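Local coordinates for protein 3-oxo-glucose-6-phosphate:glutamate aminotransferase (Bacillus subtilis subsp. subtilis, PDB 4K2M) that catalyses the reversible pyridoxal phosphate-dependent transfer of an amino group from glutamate to 3-dehydro-D-glucose 6-phosphate, giving kanosamine 6-phosphate on the pathway to kanosamine, at residues T328-L333 with R428-L433; L135-L140 with K269-F274. All coordinates share one frame; numbering follows the deposited sequence. Where two conformers were deposited one is given.

Interaction 1: T328-L333 with R428-L433; sequences TQLAEL and RVMEGL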
loop_
_atom_site.group_PDB
_atom_site.type_symbol
_atom_site.label_atom_id
_atom_site.label_comp_id
_atom_site.label_asym_id
_atom_site.label_seq_id
_atom_site.Cartn_x
_atom_site.Cartn_y
_atom_site.Cartn_z
ATOM N N THR A 328 -10.739 -37.508 5.024
ATOM C CA THR A 328 -11.426 -38.784 4.905
ATOM C C THR A 328 -10.708 -39.733 3.936
ATOM O O THR A 328 -10.459 -40.896 4.271
ATOM C CB THR A 328 -12.896 -38.565 4.486
ATOM O OG1 THR A 328 -13.553 -37.805 5.514
ATOM C CG2 THR A 328 -13.629 -39.903 4.300
ATOM N N GLN A 329 -10.364 -39.256 2.745
ATOM C CA GLN A 329 -9.875 -40.169 1.713
ATOM C C GLN A 329 -8.411 -40.578 1.918
ATOM O O GLN A 329 -7.987 -41.623 1.410
ATOM C CB GLN A 329 -10.154 -39.636 0.294
ATOM C CG GLN A 329 -11.678 -39.576 -0.008
ATOM C CD GLN A 329 -12.029 -39.420 -1.480
ATOM O OE1 GLN A 329 -11.232 -39.737 -2.370
ATOM N NE2 GLN A 329 -13.243 -38.936 -1.744
ATOM N N LEU A 330 -7.650 -39.778 2.672
ATOM C CA LEU A 330 -6.265 -40.129 2.983
ATOM C C LEU A 330 -6.147 -40.875 4.302
ATOM O O LEU A 330 -5.044 -41.201 4.728
ATOM C CB LEU A 330 -5.362 -38.882 3.031
ATOM C CG LEU A 330 -5.236 -38.124 1.708
ATOM C CD1 LEU A 330 -4.408 -36.877 1.943
ATOM C CD2 LEU A 330 -4.601 -38.995 0.623
ATOM N N ALA A 331 -7.283 -41.145 4.937
ATOM C CA ALA A 331 -7.324 -41.731 6.283
ATOM C C ALA A 331 -6.391 -42.925 6.493
ATOM O O ALA A 331 -5.720 -43.026 7.525
ATOM C CB ALA A 331 -8.750 -42.131 6.632
ATOM N N GLU A 332 -6.374 -43.838 5.529
ATOM C CA GLU A 332 -5.599 -45.069 5.670
ATOM C C GLU A 332 -4.122 -44.773 5.880
ATOM O O GLU A 332 -3.448 -45.461 6.661
ATOM C CB GLU A 332 -5.779 -45.959 4.440
ATOM C CG GLU A 332 -5.169 -47.353 4.595
ATOM C CD GLU A 332 -4.979 -48.069 3.261
ATOM O OE1 GLU A 332 -5.841 -47.929 2.363
ATOM O OE2 GLU A 332 -3.956 -48.768 3.109
ATOM N N LEU A 333 -3.613 -43.746 5.197
ATOM C CA LEU A 333 -2.193 -43.415 5.311
ATOM C C LEU A 333 -1.850 -42.961 6.725
ATOM O O LEU A 333 -0.734 -43.174 7.209
ATOM C CB LEU A 333 -1.787 -42.346 4.292
ATOM C CG LEU A 333 -1.894 -42.736 2.816
ATOM C CD1 LEU A 333 -1.575 -41.556 1.904
ATOM C CD2 LEU A 333 -0.957 -43.897 2.505
ATOM N N ARG A 428 -6.247 -36.762 -8.100
ATOM C CA ARG A 428 -4.900 -37.073 -8.548
ATOM C C ARG A 428 -3.857 -36.827 -7.466
ATOM O O ARG A 428 -2.910 -37.611 -7.308
ATOM C CB ARG A 428 -4.540 -36.295 -9.820
ATOM C CG ARG A 428 -3.185 -36.733 -10.398
ATOM C CD ARG A 428 -2.965 -36.266 -11.822
ATOM N NE ARG A 428 -1.708 -36.773 -12.378
ATOM C CZ ARG A 428 -1.583 -37.936 -13.014
ATOM N NH1 ARG A 428 -2.637 -38.725 -13.178
ATOM N NH2 ARG A 428 -0.402 -38.310 -13.489
ATOM N N VAL A 429 -4.034 -35.749 -6.700
ATOM C CA VAL A 429 -3.149 -35.480 -5.570
ATOM C C VAL A 429 -3.150 -36.661 -4.616
ATOM O O VAL A 429 -2.098 -37.124 -4.168
ATOM C CB VAL A 429 -3.581 -34.221 -4.794
ATOM C CG1 VAL A 429 -2.725 -34.064 -3.516
ATOM C CG2 VAL A 429 -3.451 -32.994 -5.672
ATOM N N MET A 430 -4.345 -37.147 -4.311
ATOM C CA MET A 430 -4.502 -38.187 -3.310
ATOM C C MET A 430 -3.997 -39.539 -3.794
ATOM O O MET A 430 -3.327 -40.252 -3.055
ATOM C CB MET A 430 -5.960 -38.269 -2.866
ATOM C CG MET A 430 -6.366 -37.041 -2.058
ATOM S SD MET A 430 -8.010 -37.145 -1.368
ATOM C CE MET A 430 -9.004 -37.297 -2.850
ATOM N N GLU A 431 -4.312 -39.882 -5.038
ATOM C CA GLU A 431 -3.831 -41.138 -5.597
ATOM C C GLU A 431 -2.312 -41.122 -5.721
ATOM O O GLU A 431 -1.650 -42.117 -5.433
ATOM C CB GLU A 431 -4.498 -41.407 -6.943
ATOM C CG GLU A 431 -6.010 -41.531 -6.827
ATOM C CD GLU A 431 -6.669 -41.881 -8.138
ATOM O OE1 GLU A 431 -7.656 -41.203 -8.507
ATOM O OE2 GLU A 431 -6.204 -42.841 -8.792
ATOM N N GLY A 432 -1.763 -39.981 -6.127
ATOM C CA GLY A 432 -0.320 -39.819 -6.224
ATOM C C GLY A 432 0.331 -39.989 -4.861
ATOM O O GLY A 432 1.383 -40.622 -4.722
ATOM N N LEU A 433 -0.290 -39.418 -3.837
ATOM C CA LEU A 433 0.253 -39.530 -2.495
ATOM C C LEU A 433 0.254 -40.990 -2.036
ATOM O O LEU A 433 1.246 -41.463 -1.453
ATOM C CB LEU A 433 -0.539 -38.659 -1.520
ATOM C CG LEU A 433 0.124 -38.399 -0.172
ATOM C CD1 LEU A 433 1.427 -37.612 -0.357
ATOM C CD2 LEU A 433 -0.839 -37.643 0.738
#

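Interaction 2: L135-L140 with K269-F274; sequences LLALGL and KKCIQF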
loop_
_atom_site.group_PDB
_atom_site.type_symbol
_atom_site.label_atom_id
_atom_site.label_comp_id
_atom_site.label_asym_id
_atom_site.label_seq_id
_atom_site.Cartn_x
_atom_site.Cartn_y
_atom_site.Cartn_z
ATOM N N LEU A 135 0.680 -2.808 17.028
ATOM C CA LEU A 135 1.707 -2.816 18.076
ATOM C C LEU A 135 1.986 -1.408 18.589
ATOM O O LEU A 135 2.025 -1.157 19.799
ATOM C CB LEU A 135 2.998 -3.464 17.562
ATOM C CG LEU A 135 2.964 -4.988 17.408
ATOM C CD1 LEU A 135 4.151 -5.494 16.588
ATOM C CD2 LEU A 135 2.966 -5.634 18.774
ATOM N N LEU A 136 2.188 -0.478 17.666
ATOM C CA LEU A 136 2.462 0.894 18.066
ATOM C C LEU A 136 1.276 1.530 18.792
ATOM O O LEU A 136 1.461 2.233 19.794
ATOM C CB LEU A 136 2.870 1.730 16.844
ATOM C CG LEU A 136 4.190 1.315 16.202
ATOM C CD1 LEU A 136 4.372 1.980 14.845
ATOM C CD2 LEU A 136 5.386 1.672 17.105
ATOM N N ALA A 137 0.066 1.301 18.290
ATOM C CA ALA A 137 -1.138 1.841 18.922
ATOM C C ALA A 137 -1.314 1.306 20.335
ATOM O O ALA A 137 -1.809 2.010 21.211
ATOM C CB ALA A 137 -2.398 1.563 18.068
ATOM N N LEU A 138 -0.908 0.057 20.545
ATOM C CA LEU A 138 -0.968 -0.576 21.862
ATOM C C LEU A 138 0.141 -0.078 22.789
ATOM O O LEU A 138 0.215 -0.479 23.945
ATOM C CB LEU A 138 -0.860 -2.093 21.720
ATOM C CG LEU A 138 -2.131 -2.854 21.343
ATOM C CD1 LEU A 138 -1.785 -4.287 20.918
ATOM C CD2 LEU A 138 -3.091 -2.885 22.528
ATOM N N GLY A 139 1.005 0.792 22.281
ATOM C CA GLY A 139 2.015 1.424 23.119
ATOM C C GLY A 139 3.388 0.790 23.072
ATOM O O GLY A 139 4.191 1.005 23.988
ATOM N N LEU A 140 3.675 0.015 22.026
ATOM C CA LEU A 140 5.003 -0.604 21.920
ATOM C C LEU A 140 6.104 0.444 21.881
ATOM O O LEU A 140 6.070 1.358 21.055
ATOM C CB LEU A 140 5.139 -1.505 20.680
ATOM C CG LEU A 140 6.504 -2.220 20.629
ATOM C CD1 LEU A 140 6.376 -3.666 20.178
ATOM C CD2 LEU A 140 7.532 -1.489 19.744
ATOM N N LYS A 269 -8.661 4.886 17.941
ATOM C CA LYS A 269 -8.243 6.233 17.581
ATOM C C LYS A 269 -6.739 6.278 17.326
ATOM O O LYS A 269 -6.263 6.897 16.350
ATOM C CB LYS A 269 -8.640 7.224 18.682
ATOM C CG LYS A 269 -8.034 8.607 18.481
ATOM C CD LYS A 269 -8.753 9.658 19.314
ATOM C CE LYS A 269 -8.971 9.183 20.732
ATOM N NZ LYS A 269 -9.087 10.295 21.723
ATOM N N LYS A 270 -5.980 5.611 18.187
ATOM C CA LYS A 270 -4.538 5.576 18.012
ATOM C C LYS A 270 -4.166 4.836 16.729
ATOM O O LYS A 270 -3.221 5.219 16.040
ATOM C CB LYS A 270 -3.848 4.952 19.238
ATOM C CG LYS A 270 -3.878 5.841 20.478
ATOM C CD LYS A 270 -3.255 5.123 21.686
ATOM C CE LYS A 270 -3.147 6.030 22.917
ATOM N NZ LYS A 270 -4.436 6.159 23.654
ATOM N N CYS A 271 -4.897 3.776 16.401
ATOM C CA CYS A 271 -4.652 3.072 15.136
ATOM C C CYS A 271 -4.888 3.980 13.935
ATOM O O CYS A 271 -4.107 3.969 12.987
ATOM C CB CYS A 271 -5.545 1.838 14.998
ATOM S SG CYS A 271 -5.110 0.494 16.117
ATOM N N ILE A 272 -5.975 4.747 13.966
ATOM C CA ILE A 272 -6.252 5.666 12.867
ATOM C C ILE A 272 -5.140 6.698 12.758
ATOM O O ILE A 272 -4.701 7.024 11.650
ATOM C CB ILE A 272 -7.614 6.360 13.033
ATOM C CG1 ILE A 272 -8.739 5.320 12.969
ATOM C CG2 ILE A 272 -7.814 7.411 11.948
ATOM C CD1 ILE A 272 -10.105 5.865 13.372
ATOM N N GLN A 273 -4.676 7.215 13.894
ATOM C CA GLN A 273 -3.609 8.219 13.876
ATOM C C GLN A 273 -2.321 7.647 13.288
ATOM O O GLN A 273 -1.715 8.254 12.414
ATOM C CB GLN A 273 -3.367 8.800 15.287
ATOM C CG GLN A 273 -4.591 9.507 15.843
ATOM C CD GLN A 273 -4.509 9.738 17.341
ATOM O OE1 GLN A 273 -3.615 9.217 18.020
ATOM N NE2 GLN A 273 -5.442 10.528 17.863
ATOM N N PHE A 274 -1.930 6.456 13.724
ATOM C CA PHE A 274 -0.731 5.822 13.175
ATOM C C PHE A 274 -0.873 5.441 11.693
ATOM O O PHE A 274 0.115 5.434 10.956
ATOM C CB PHE A 274 -0.350 4.579 13.987
ATOM C CG PHE A 274 0.562 4.867 15.139
ATOM C CD1 PHE A 274 1.878 5.240 14.915
ATOM C CD2 PHE A 274 0.108 4.756 16.444
ATOM C CE1 PHE A 274 2.736 5.500 15.976
ATOM C CE2 PHE A 274 0.958 5.020 17.521
ATOM C CZ PHE A 274 2.269 5.384 17.284
#

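Interaction 1: T328-L333 with R428-L433
Met430 and Leu433, one turn apart on helix 423-441, present their side chains to the bend where helix 312-329 gives way to the short helix 331-335. Leu330 sits in that break, and its backbone comes closest to the facing helix at Met430, 6.8 Å between the two CA atoms. Its CG lies anti to its own carbonyl carbon, and the second torsion (chi2 176°) then spreads the two methyls to different partners: Leu330 CD2 lies 3.8 Å from Met430 CG, while Leu330 CD1 meets Leu433 CD2 at 3.8 Å. A branched leucine suits this place because one side chain can serve two neighbours on successive turns.

Met430 runs extended as far as SD and then bends at chi3 (-61°), so that the thioether end turns beside Gln329. SD lies 3.7 Å from Gln329 CB, and the terminal methyl CE lies 3.3 Å from the amide oxygen OE1, the two chains crossing at about a right angle. Both residues belong to the C-terminal small domain of this fold-type I (aspartate aminotransferase) enzyme, where the last long helix packs against the 312-329/331-335 pair; Arg325 and Tyr326 from the earlier helix also touch Met430. Gln329 suits the exposed margin: its CB packs on the sulfur, yet the residue is polar enough for solvent.

Leu433 differs from the other four side chains of the contact, with CG anti to the backbone N (chi1 -165°), and touches both Leu330 and Leu333. The CD1 methyl of Leu333 approaches Leu433 CG obliquely at 4.1 Å. Phe434 and Ile437, farther along helix 423-441, continue the apolar surface against Leu333, while Glu332 forms salt bridges to both Lys336 and Lys438.

Interaction 2: L135-L140 with K269-F274
Ala137, in the last turn of helix 127-137, lets that helix end draw close to helix 265-275: its CA is 5.1 Å from that of Lys270. The small methyl fits against the other backbone, with Ala137 CB 3.5 Å from Cys271 SG and 3.9 Å from Lys270 CB; the size of alanine suits so close an approach, and the slim thiol of cysteine lies against it. Beside this tight spot the Phe274 ring lies flat against Leu136, whose CB stands over the ring centre in a CH-pi contact, 3.8 Å from the centroid and 11° off the normal. Ring atom CE2 also meets the carbonyl O of Leu136 at 3.6 Å.

Towards solvent the packing thins. Lys270 lends only its aliphatic part, CD lying 3.5 Å from Ala137 O, before the chain bends at chi4 and carries the ammonium group away, as befits a lysine at an exposed margin.

Gly139 ends the helix in a Schellman motif, its positive phi (98°) readily adopted by glycine, with Gly139 N bonded to Leu136 O and Leu140 N to Leu135 O. The whole is a helix-helix contact within the large, cofactor-binding domain of the aspartate aminotransferase fold.

In the fold
Interactions 1 and 2 stand on opposite sides of the chain's centre, their own centres 47 Å apart and their nearest atoms about 36 Å apart. Along the chain they follow in series, the large-domain contact closing before the C-terminal one opens. Interaction 2 is the nearer to function. The side chain of Phe274 is about 8 Å from that of substrate-binding Tyr276 and about 11 Å from that of Asn294, which binds pyridoxal phosphate; both line one bound adduct. Helix 127-137 begins at cofactor-binding Gly127 and Thr128, which probably serve the other copy, consistent with active sites shared across the homodimer. Interaction 1 lies away from these sites.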